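Local coordinates for protein glucose-6-phosphate isomerase (Thermus thermophilus, PDB 1ZZG) that probably catalyses the reversible isomerisation of glucose 6-phosphate to fructose 6-phosphate in glycolysis and gluconeogenesis, at residues Y362-P367 with G375-H380; F247-E252 with H256-F261. All coordinates share one frame; numbering follows the deposited sequence.

Contact 1: Y362-P367 with G375-H380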
ATOM      1  N   TYR A 362      -2.752 -14.662  15.161  1.00 25.90           N
ATOM      2  CA  TYR A 362      -3.381 -14.135  16.363  1.00 27.21           C
ATOM      3  C   TYR A 362      -4.089 -12.854  15.963  1.00 27.86           C
ATOM      4  O   TYR A 362      -3.878 -12.341  14.861  1.00 28.77           O
ATOM      5  CB  TYR A 362      -2.333 -13.859  17.455  1.00 26.89           C
ATOM      6  CG  TYR A 362      -1.333 -12.764  17.144  1.00 25.10           C
ATOM      7  CD1 TYR A 362      -1.584 -11.439  17.500  1.00 26.22           C
ATOM      8  CD2 TYR A 362      -0.123 -13.059  16.514  1.00 24.97           C
ATOM      9  CE1 TYR A 362      -0.650 -10.435  17.243  1.00 25.02           C
ATOM     10  CE2 TYR A 362       0.819 -12.063  16.250  1.00 23.16           C
ATOM     11  CZ  TYR A 362       0.547 -10.758  16.620  1.00 25.99           C
ATOM     12  OH  TYR A 362       1.479  -9.786  16.391  1.00 25.00           O
ATOM     13  N   ALA A 363      -4.930 -12.335  16.845  1.00 26.43           N
ATOM     14  CA  ALA A 363      -5.665 -11.127  16.523  1.00 27.19           C
ATOM     15  C   ALA A 363      -5.641 -10.092  17.624  1.00 27.16           C
ATOM     16  O   ALA A 363      -5.568 -10.421  18.807  1.00 27.53           O
ATOM     17  CB  ALA A 363      -7.117 -11.477  16.185  1.00 26.31           C
ATOM     18  N   LEU A 364      -5.696  -8.833  17.211  1.00 26.89           N
ATOM     19  CA  LEU A 364      -5.740  -7.712  18.130  1.00 26.80           C
ATOM     20  C   LEU A 364      -7.062  -7.025  17.841  1.00 26.52           C
ATOM     21  O   LEU A 364      -7.286  -6.526  16.739  1.00 26.60           O
ATOM     22  CB  LEU A 364      -4.576  -6.751  17.880  1.00 28.29           C
ATOM     23  CG  LEU A 364      -3.220  -7.170  18.451  1.00 29.27           C
ATOM     24  CD1 LEU A 364      -2.144  -6.192  18.002  1.00 29.64           C
ATOM     25  CD2 LEU A 364      -3.303  -7.216  19.966  1.00 29.79           C
ATOM     26  N   PHE A 365      -7.951  -7.023  18.827  1.00 26.20           N
ATOM     27  CA  PHE A 365      -9.259  -6.407  18.665  1.00 26.85           C
ATOM     28  C   PHE A 365      -9.312  -4.981  19.201  1.00 28.01           C
ATOM     29  O   PHE A 365      -8.784  -4.685  20.272  1.00 28.85           O
ATOM     30  CB  PHE A 365     -10.328  -7.262  19.364  1.00 26.29           C
ATOM     31  CG  PHE A 365     -10.632  -8.554  18.656  1.00 26.18           C
ATOM     32  CD1 PHE A 365     -11.584  -8.599  17.636  1.00 26.31           C
ATOM     33  CD2 PHE A 365      -9.945  -9.719  18.983  1.00 27.31           C
ATOM     34  CE1 PHE A 365     -11.844  -9.788  16.951  1.00 25.83           C
ATOM     35  CE2 PHE A 365     -10.197 -10.917  18.302  1.00 27.48           C
ATOM     36  CZ  PHE A 365     -11.149 -10.950  17.283  1.00 26.79           C
ATOM     37  N   LEU A 366      -9.941  -4.105  18.424  1.00 27.73           N
ATOM     38  CA  LEU A 366     -10.134  -2.708  18.781  1.00 29.02           C
ATOM     39  C   LEU A 366     -11.630  -2.547  19.009  1.00 29.21           C
ATOM     40  O   LEU A 366     -12.436  -3.084  18.252  1.00 29.93           O
ATOM     41  CB  LEU A 366      -9.724  -1.780  17.631  1.00 32.22           C
ATOM     42  CG  LEU A 366      -8.268  -1.362  17.443  1.00 35.45           C
ATOM     43  CD1 LEU A 366      -7.356  -2.570  17.489  1.00 36.32           C
ATOM     44  CD2 LEU A 366      -8.146  -0.633  16.110  1.00 36.51           C
ATOM     45  N   PRO A 367     -12.025  -1.810  20.055  1.00 29.43           N
ATOM     46  CA  PRO A 367     -13.462  -1.638  20.290  1.00 28.46           C
ATOM     47  C   PRO A 367     -14.140  -1.026  19.063  1.00 28.74           C
ATOM     48  O   PRO A 367     -15.271  -1.360  18.727  1.00 27.75           O
ATOM     49  CB  PRO A 367     -13.498  -0.713  21.499  1.00 28.64           C
ATOM     50  CG  PRO A 367     -12.277  -1.147  22.272  1.00 30.21           C
ATOM     51  CD  PRO A 367     -11.230  -1.292  21.184  1.00 28.36           C
ATOM     52  N   GLY A 375      -4.817   5.339  18.830  1.00 19.55           N
ATOM     53  CA  GLY A 375      -3.676   5.901  19.535  1.00 18.44           C
ATOM     54  C   GLY A 375      -3.110   4.826  20.446  1.00 19.52           C
ATOM     55  O   GLY A 375      -1.897   4.702  20.635  1.00 17.36           O
ATOM     56  N   TRP A 376      -4.014   4.041  21.020  1.00 19.53           N
ATOM     57  CA  TRP A 376      -3.639   2.945  21.895  1.00 20.58           C
ATOM     58  C   TRP A 376      -2.863   1.917  21.059  1.00 20.76           C
ATOM     59  O   TRP A 376      -1.757   1.520  21.421  1.00 20.55           O
ATOM     60  CB  TRP A 376      -4.901   2.302  22.489  1.00 21.77           C
ATOM     61  CG  TRP A 376      -4.635   1.291  23.581  1.00 23.49           C
ATOM     62  CD1 TRP A 376      -3.614   0.380  23.633  1.00 24.34           C
ATOM     63  CD2 TRP A 376      -5.438   1.060  24.748  1.00 25.54           C
ATOM     64  NE1 TRP A 376      -3.731  -0.403  24.762  1.00 24.08           N
ATOM     65  CE2 TRP A 376      -4.841  -0.005  25.463  1.00 24.96           C
ATOM     66  CE3 TRP A 376      -6.602   1.653  25.262  1.00 26.23           C
ATOM     67  CZ2 TRP A 376      -5.373  -0.495  26.664  1.00 26.28           C
ATOM     68  CZ3 TRP A 376      -7.131   1.164  26.462  1.00 27.97           C
ATOM     69  CH2 TRP A 376      -6.511   0.101  27.146  1.00 28.04           C
ATOM     70  N   LEU A 377      -3.434   1.506  19.928  1.00 20.76           N
ATOM     71  CA  LEU A 377      -2.780   0.521  19.063  1.00 19.61           C
ATOM     72  C   LEU A 377      -1.389   0.952  18.591  1.00 19.30           C
ATOM     73  O   LEU A 377      -0.426   0.195  18.688  1.00 19.28           O
ATOM     74  CB  LEU A 377      -3.661   0.209  17.846  1.00 21.31           C
ATOM     75  CG  LEU A 377      -3.062  -0.747  16.804  1.00 20.47           C
ATOM     76  CD1 LEU A 377      -2.646  -2.056  17.472  1.00 22.34           C
ATOM     77  CD2 LEU A 377      -4.080  -1.007  15.702  1.00 22.27           C
ATOM     78  N   MET A 378      -1.282   2.170  18.078  1.00 18.62           N
ATOM     79  CA  MET A 378       0.005   2.669  17.607  1.00 19.90           C
ATOM     80  C   MET A 378       1.066   2.719  18.707  1.00 19.08           C
ATOM     81  O   MET A 378       2.203   2.292  18.501  1.00 18.58           O
ATOM     82  CB  MET A 378      -0.174   4.054  16.977  1.00 20.68           C
ATOM     83  CG  MET A 378      -0.961   4.020  15.670  1.00 19.77           C
ATOM     84  SD  MET A 378      -1.224   5.656  14.929  1.00 23.06           S
ATOM     85  CE  MET A 378       0.407   5.965  14.235  1.00 18.07           C
ATOM     86  N   GLN A 379       0.701   3.239  19.874  1.00 17.62           N
ATOM     87  CA  GLN A 379       1.651   3.321  20.984  1.00 19.22           C
ATOM     88  C   GLN A 379       2.020   1.906  21.452  1.00 19.97           C
ATOM     89  O   GLN A 379       3.158   1.647  21.851  1.00 20.37           O
ATOM     90  CB  GLN A 379       1.048   4.114  22.150  1.00 19.07           C
ATOM     91  CG  GLN A 379       2.044   4.395  23.284  1.00 19.91           C
ATOM     92  CD  GLN A 379       3.005   5.527  22.961  1.00 20.29           C
ATOM     93  OE1 GLN A 379       3.075   5.990  21.825  1.00 21.19           O
ATOM     94  NE2 GLN A 379       3.754   5.975  23.963  1.00 20.30           N
ATOM     95  N   HIS A 380       1.047   1.001  21.399  1.00 19.33           N
ATOM     96  CA  HIS A 380       1.251  -0.396  21.785  1.00 20.90           C
ATOM     97  C   HIS A 380       2.313  -1.026  20.891  1.00 21.57           C
ATOM     98  O   HIS A 380       3.196  -1.741  21.368  1.00 23.30           O
ATOM     99  CB  HIS A 380      -0.067  -1.175  21.640  1.00 22.36           C
ATOM    100  CG  HIS A 380       0.090  -2.664  21.710  1.00 24.64           C
ATOM    101  ND1 HIS A 380      -0.366  -3.415  22.773  1.00 25.03           N
ATOM    102  CD2 HIS A 380       0.645  -3.544  20.839  1.00 24.53           C
ATOM    103  CE1 HIS A 380      -0.098  -4.691  22.554  1.00 25.43           C
ATOM    104  NE2 HIS A 380       0.515  -4.796  21.388  1.00 25.92           N
TER
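Gln379 NE2, on the helix whose Leu377 packs against Leu364 and Leu366 of the strand, is gripped by two acceptors, Asn217 OD1 and Trp43 O. Within the helix, His380 N donates to Trp376 O at 2.9 Å, and Gln379 N to Gly375 O at 3.1 Å. Across the contact everything is apolar, and Leu377 makes both of the close contacts from the helix side. With CG anti to the backbone N (chi1 176°), its two methyl groups fork over the strand, each taking a different leucine. CD2 of Leu377 meets both methyls of Leu366, lying 4.0 Å from CD1 and 4.1 Å from CD2 of that residue; the two side chains run at about a right angle, the single methyl set against the pair. CD1 of Leu377 meets CD1 of Leu364 at 4.2 Å, the two side chains slanting across each other. Being two residues apart, the strand leucines sit on the same side of the strand and receive one helix residue between them. The imidazole of His380, one turn further on, stands just beyond ordinary touching distance of Leu364, its NE2 4.5 Å from CD1, and that nitrogen is hydrogen-bonded to Thr232 OG1. On the reverse side of the strand Phe365 meets Arg3 in a cation-pi contact. The strand is flanked by strand 306-313, parallel to it, and strand 3-5, antiparallel to it, and Val311 touches both Leu366 and Leu377. A buried strand followed within a few residues by a helix that folds back over the sheet is a beta-alpha unit, the building block of the Rossmann-like SIS sugar isomerase fold, to which phosphoglucose isomerases belong.

Contact 2: F247-E252 with H256-F261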
ATOM      1  N   PHE A 247       0.926  -8.054   8.767  1.00 20.58           N
ATOM      2  CA  PHE A 247       0.152  -7.137   9.600  1.00 21.89           C
ATOM      3  C   PHE A 247      -1.066  -6.791   8.740  1.00 21.50           C
ATOM      4  O   PHE A 247      -0.972  -5.992   7.806  1.00 21.64           O
ATOM      5  CB  PHE A 247       0.980  -5.879   9.918  1.00 20.71           C
ATOM      6  CG  PHE A 247       0.300  -4.918  10.860  1.00 21.86           C
ATOM      7  CD1 PHE A 247       0.209  -5.198  12.221  1.00 22.33           C
ATOM      8  CD2 PHE A 247      -0.261  -3.736  10.381  1.00 21.14           C
ATOM      9  CE1 PHE A 247      -0.431  -4.316  13.090  1.00 23.96           C
ATOM     10  CE2 PHE A 247      -0.899  -2.853  11.236  1.00 21.45           C
ATOM     11  CZ  PHE A 247      -0.986  -3.141  12.596  1.00 22.45           C
ATOM     12  N   MET A 248      -2.203  -7.404   9.062  1.00 21.49           N
ATOM     13  CA  MET A 248      -3.436  -7.223   8.302  1.00 21.16           C
ATOM     14  C   MET A 248      -4.539  -6.496   9.068  1.00 21.61           C
ATOM     15  O   MET A 248      -4.998  -6.963  10.108  1.00 22.27           O
ATOM     16  CB  MET A 248      -3.926  -8.601   7.849  1.00 21.74           C
ATOM     17  CG  MET A 248      -5.122  -8.612   6.918  1.00 25.29           C
ATOM     18  SD  MET A 248      -5.411 -10.320   6.352  1.00 26.43           S
ATOM     19  CE  MET A 248      -6.805 -10.095   5.262  1.00 25.39           C
ATOM     20  N   VAL A 249      -4.982  -5.362   8.530  1.00 20.89           N
ATOM     21  CA  VAL A 249      -6.014  -4.563   9.183  1.00 22.53           C
ATOM     22  C   VAL A 249      -7.362  -4.603   8.469  1.00 23.43           C
ATOM     23  O   VAL A 249      -7.453  -4.289   7.283  1.00 22.31           O
ATOM     24  CB  VAL A 249      -5.568  -3.088   9.294  1.00 22.55           C
ATOM     25  CG1 VAL A 249      -6.617  -2.277  10.040  1.00 24.26           C
ATOM     26  CG2 VAL A 249      -4.230  -3.008  10.003  1.00 20.33           C
ATOM     27  N   TYR A 250      -8.405  -4.987   9.201  1.00 23.55           N
ATOM     28  CA  TYR A 250      -9.750  -5.054   8.647  1.00 24.35           C
ATOM     29  C   TYR A 250     -10.491  -3.737   8.783  1.00 25.62           C
ATOM     30  O   TYR A 250     -11.418  -3.611   9.582  1.00 26.86           O
ATOM     31  CB  TYR A 250     -10.559  -6.170   9.315  1.00 24.79           C
ATOM     32  CG  TYR A 250     -10.417  -7.475   8.584  1.00 24.64           C
ATOM     33  CD1 TYR A 250      -9.255  -8.236   8.695  1.00 24.30           C
ATOM     34  CD2 TYR A 250     -11.410  -7.907   7.702  1.00 25.56           C
ATOM     35  CE1 TYR A 250      -9.080  -9.392   7.939  1.00 25.40           C
ATOM     36  CE2 TYR A 250     -11.244  -9.062   6.940  1.00 24.45           C
ATOM     37  CZ  TYR A 250     -10.079  -9.795   7.061  1.00 26.33           C
ATOM     38  OH  TYR A 250      -9.905 -10.919   6.286  1.00 27.87           O
ATOM     39  N   SER A 251     -10.069  -2.765   7.984  1.00 23.56           N
ATOM     40  CA  SER A 251     -10.660  -1.435   7.975  1.00 24.90           C
ATOM     41  C   SER A 251     -10.124  -0.675   6.774  1.00 24.78           C
ATOM     42  O   SER A 251      -8.980  -0.875   6.368  1.00 27.04           O
ATOM     43  CB  SER A 251     -10.292  -0.679   9.256  1.00 24.16           C
ATOM     44  OG  SER A 251     -10.744   0.666   9.205  1.00 24.00           O
ATOM     45  N   GLU A 252     -10.958   0.179   6.190  1.00 24.74           N
ATOM     46  CA  GLU A 252     -10.521   0.984   5.057  1.00 24.21           C
ATOM     47  C   GLU A 252     -10.050   2.333   5.612  1.00 24.90           C
ATOM     48  O   GLU A 252      -9.117   2.941   5.086  1.00 23.10           O
ATOM     49  CB  GLU A 252     -11.667   1.175   4.055  1.00 25.58           C
ATOM     50  CG  GLU A 252     -11.326   2.050   2.846  1.00 26.80           C
ATOM     51  CD  GLU A 252     -10.252   1.459   1.926  1.00 25.99           C
ATOM     52  OE1 GLU A 252      -9.902   0.263   2.058  1.00 26.25           O
ATOM     53  OE2 GLU A 252      -9.762   2.205   1.049  1.00 29.19           O
ATOM     54  N   HIS A 256      -3.966   3.072   5.727  1.00 21.63           N
ATOM     55  CA  HIS A 256      -2.575   3.509   5.698  1.00 22.24           C
ATOM     56  C   HIS A 256      -1.781   3.113   6.942  1.00 23.02           C
ATOM     57  O   HIS A 256      -0.584   3.405   7.036  1.00 22.42           O
ATOM     58  CB  HIS A 256      -2.518   5.023   5.482  1.00 22.37           C
ATOM     59  CG  HIS A 256      -2.997   5.445   4.127  1.00 24.78           C
ATOM     60  ND1 HIS A 256      -2.174   5.465   3.022  1.00 26.89           N
ATOM     61  CD2 HIS A 256      -4.231   5.779   3.681  1.00 26.37           C
ATOM     62  CE1 HIS A 256      -2.879   5.790   1.954  1.00 28.16           C
ATOM     63  NE2 HIS A 256      -4.131   5.985   2.326  1.00 28.79           N
ATOM     64  N   LEU A 257      -2.439   2.443   7.887  1.00 21.23           N
ATOM     65  CA  LEU A 257      -1.764   2.019   9.105  1.00 21.75           C
ATOM     66  C   LEU A 257      -0.720   0.935   8.827  1.00 20.79           C
ATOM     67  O   LEU A 257       0.384   0.983   9.374  1.00 23.19           O
ATOM     68  CB  LEU A 257      -2.769   1.507  10.147  1.00 20.70           C
ATOM     69  CG  LEU A 257      -2.161   1.188  11.522  1.00 22.96           C
ATOM     70  CD1 LEU A 257      -1.565   2.451  12.124  1.00 24.43           C
ATOM     71  CD2 LEU A 257      -3.226   0.638  12.458  1.00 22.74           C
ATOM     72  N   PRO A 258      -1.048  -0.059   7.976  1.00 21.12           N
ATOM     73  CA  PRO A 258      -0.048  -1.101   7.707  1.00 21.45           C
ATOM     74  C   PRO A 258       1.301  -0.553   7.237  1.00 21.83           C
ATOM     75  O   PRO A 258       2.347  -1.024   7.677  1.00 22.29           O
ATOM     76  CB  PRO A 258      -0.733  -1.971   6.654  1.00 19.67           C
ATOM     77  CG  PRO A 258      -2.182  -1.876   7.059  1.00 20.82           C
ATOM     78  CD  PRO A 258      -2.324  -0.381   7.310  1.00 20.72           C
ATOM     79  N   SER A 259       1.279   0.444   6.356  1.00 21.79           N
ATOM     80  CA  SER A 259       2.524   1.028   5.861  1.00 21.96           C
ATOM     81  C   SER A 259       3.322   1.639   7.002  1.00 20.86           C
ATOM     82  O   SER A 259       4.550   1.538   7.036  1.00 20.43           O
ATOM     83  CB  SER A 259       2.246   2.098   4.807  1.00 24.56           C
ATOM     84  OG  SER A 259       1.805   1.518   3.598  1.00 29.01           O
ATOM     85  N   TRP A 260       2.621   2.282   7.927  1.00 20.15           N
ATOM     86  CA  TRP A 260       3.272   2.895   9.084  1.00 20.43           C
ATOM     87  C   TRP A 260       3.954   1.812   9.922  1.00 19.73           C
ATOM     88  O   TRP A 260       5.090   1.987  10.379  1.00 19.39           O
ATOM     89  CB  TRP A 260       2.239   3.630   9.944  1.00 20.68           C
ATOM     90  CG  TRP A 260       2.781   4.114  11.256  1.00 20.49           C
ATOM     91  CD1 TRP A 260       3.518   5.245  11.483  1.00 21.77           C
ATOM     92  CD2 TRP A 260       2.660   3.452  12.519  1.00 21.47           C
ATOM     93  NE1 TRP A 260       3.865   5.327  12.814  1.00 21.83           N
ATOM     94  CE2 TRP A 260       3.351   4.239  13.473  1.00 22.98           C
ATOM     95  CE3 TRP A 260       2.032   2.269  12.940  1.00 20.94           C
ATOM     96  CZ2 TRP A 260       3.434   3.879  14.823  1.00 22.62           C
ATOM     97  CZ3 TRP A 260       2.113   1.910  14.290  1.00 21.83           C
ATOM     98  CH2 TRP A 260       2.811   2.715  15.213  1.00 20.76           C
ATOM     99  N   PHE A 261       3.265   0.692  10.123  1.00 18.29           N
ATOM    100  CA  PHE A 261       3.834  -0.396  10.916  1.00 19.60           C
ATOM    101  C   PHE A 261       5.038  -1.027  10.231  1.00 19.87           C
ATOM    102  O   PHE A 261       6.020  -1.401  10.886  1.00 20.37           O
ATOM    103  CB  PHE A 261       2.799  -1.488  11.187  1.00 20.40           C
ATOM    104  CG  PHE A 261       3.376  -2.675  11.911  1.00 22.12           C
ATOM    105  CD1 PHE A 261       3.770  -2.569  13.245  1.00 21.50           C
ATOM    106  CD2 PHE A 261       3.612  -3.869  11.237  1.00 21.40           C
ATOM    107  CE1 PHE A 261       4.398  -3.633  13.895  1.00 24.03           C
ATOM    108  CE2 PHE A 261       4.239  -4.938  11.874  1.00 24.80           C
ATOM    109  CZ  PHE A 261       4.634  -4.819  13.207  1.00 23.65           C
TER
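The ring of Phe247 fills a hollow made by Leu257, Pro258 and Phe261 at the start of a helix. Phe261 lies over one face as an offset stack, with centroids 4.4 Å apart and planes inclined by 27°. The tilt brings CD2 of Phe261 down to 3.5 Å from CG of Phe247, near the root of the ring, while CB of Phe261 sits over the same face 4.1 Å from its centroid, a CH-pi contact. The ring's edge is lodged against the helix itself: CD2 of Phe247 comes within 3.8 Å of Pro258 CA, and CE2 lies 4.2 Å from CG of Leu257. Phe247 reaches this slot because CG stands anti to the backbone N (chi1 -176°). Strand 244-249 and helix 257-269 form a beta-alpha unit of the SIS-type fold, and their short segments run nearly antiparallel, axes 8.7 Å apart; further along this helix lies Glu267, the predicted proton donor, its side chain about 11 Å from that of Phe261. Replacing Phe247 by alanine would probably leave Phe261 without its stacking partner and open a gap between the sheet and the first turn of the helix. A smaller knob lies two residues on, where methyl CG2 of Val249 meets CG of the Pro258 ring at 3.8 Å, the two side chains slanting across each other. Beyond the strand, Ser251 OG and Glu252 N hydrogen-bond to the carboxylate of Glu102 of the second subunit, and Glu252 OE1 forms a salt bridge with Lys290.

From the N terminus, contact 2 comes first, closing the short loop from strand 244-249 into helix 257-269; contact 1 follows it in series, closing the loop from strand 360-366 into helix 371-391. Neither loop encloses or crosses the other. The two strands belong to one mixed sheet, separated by strand 306-313, whose Val311 is touched from both contacts. The helices pack side by side over this sheet: Leu377 CD2 lies 3.7 Å from Leu257 CD2, and Met378 O is 3.4 Å from Trp260 CH2. Together the two contacts pack neighbouring helices against the same sheet, helix 371-391 lying against helix 257-269, which carries Glu267, the predicted proton donor.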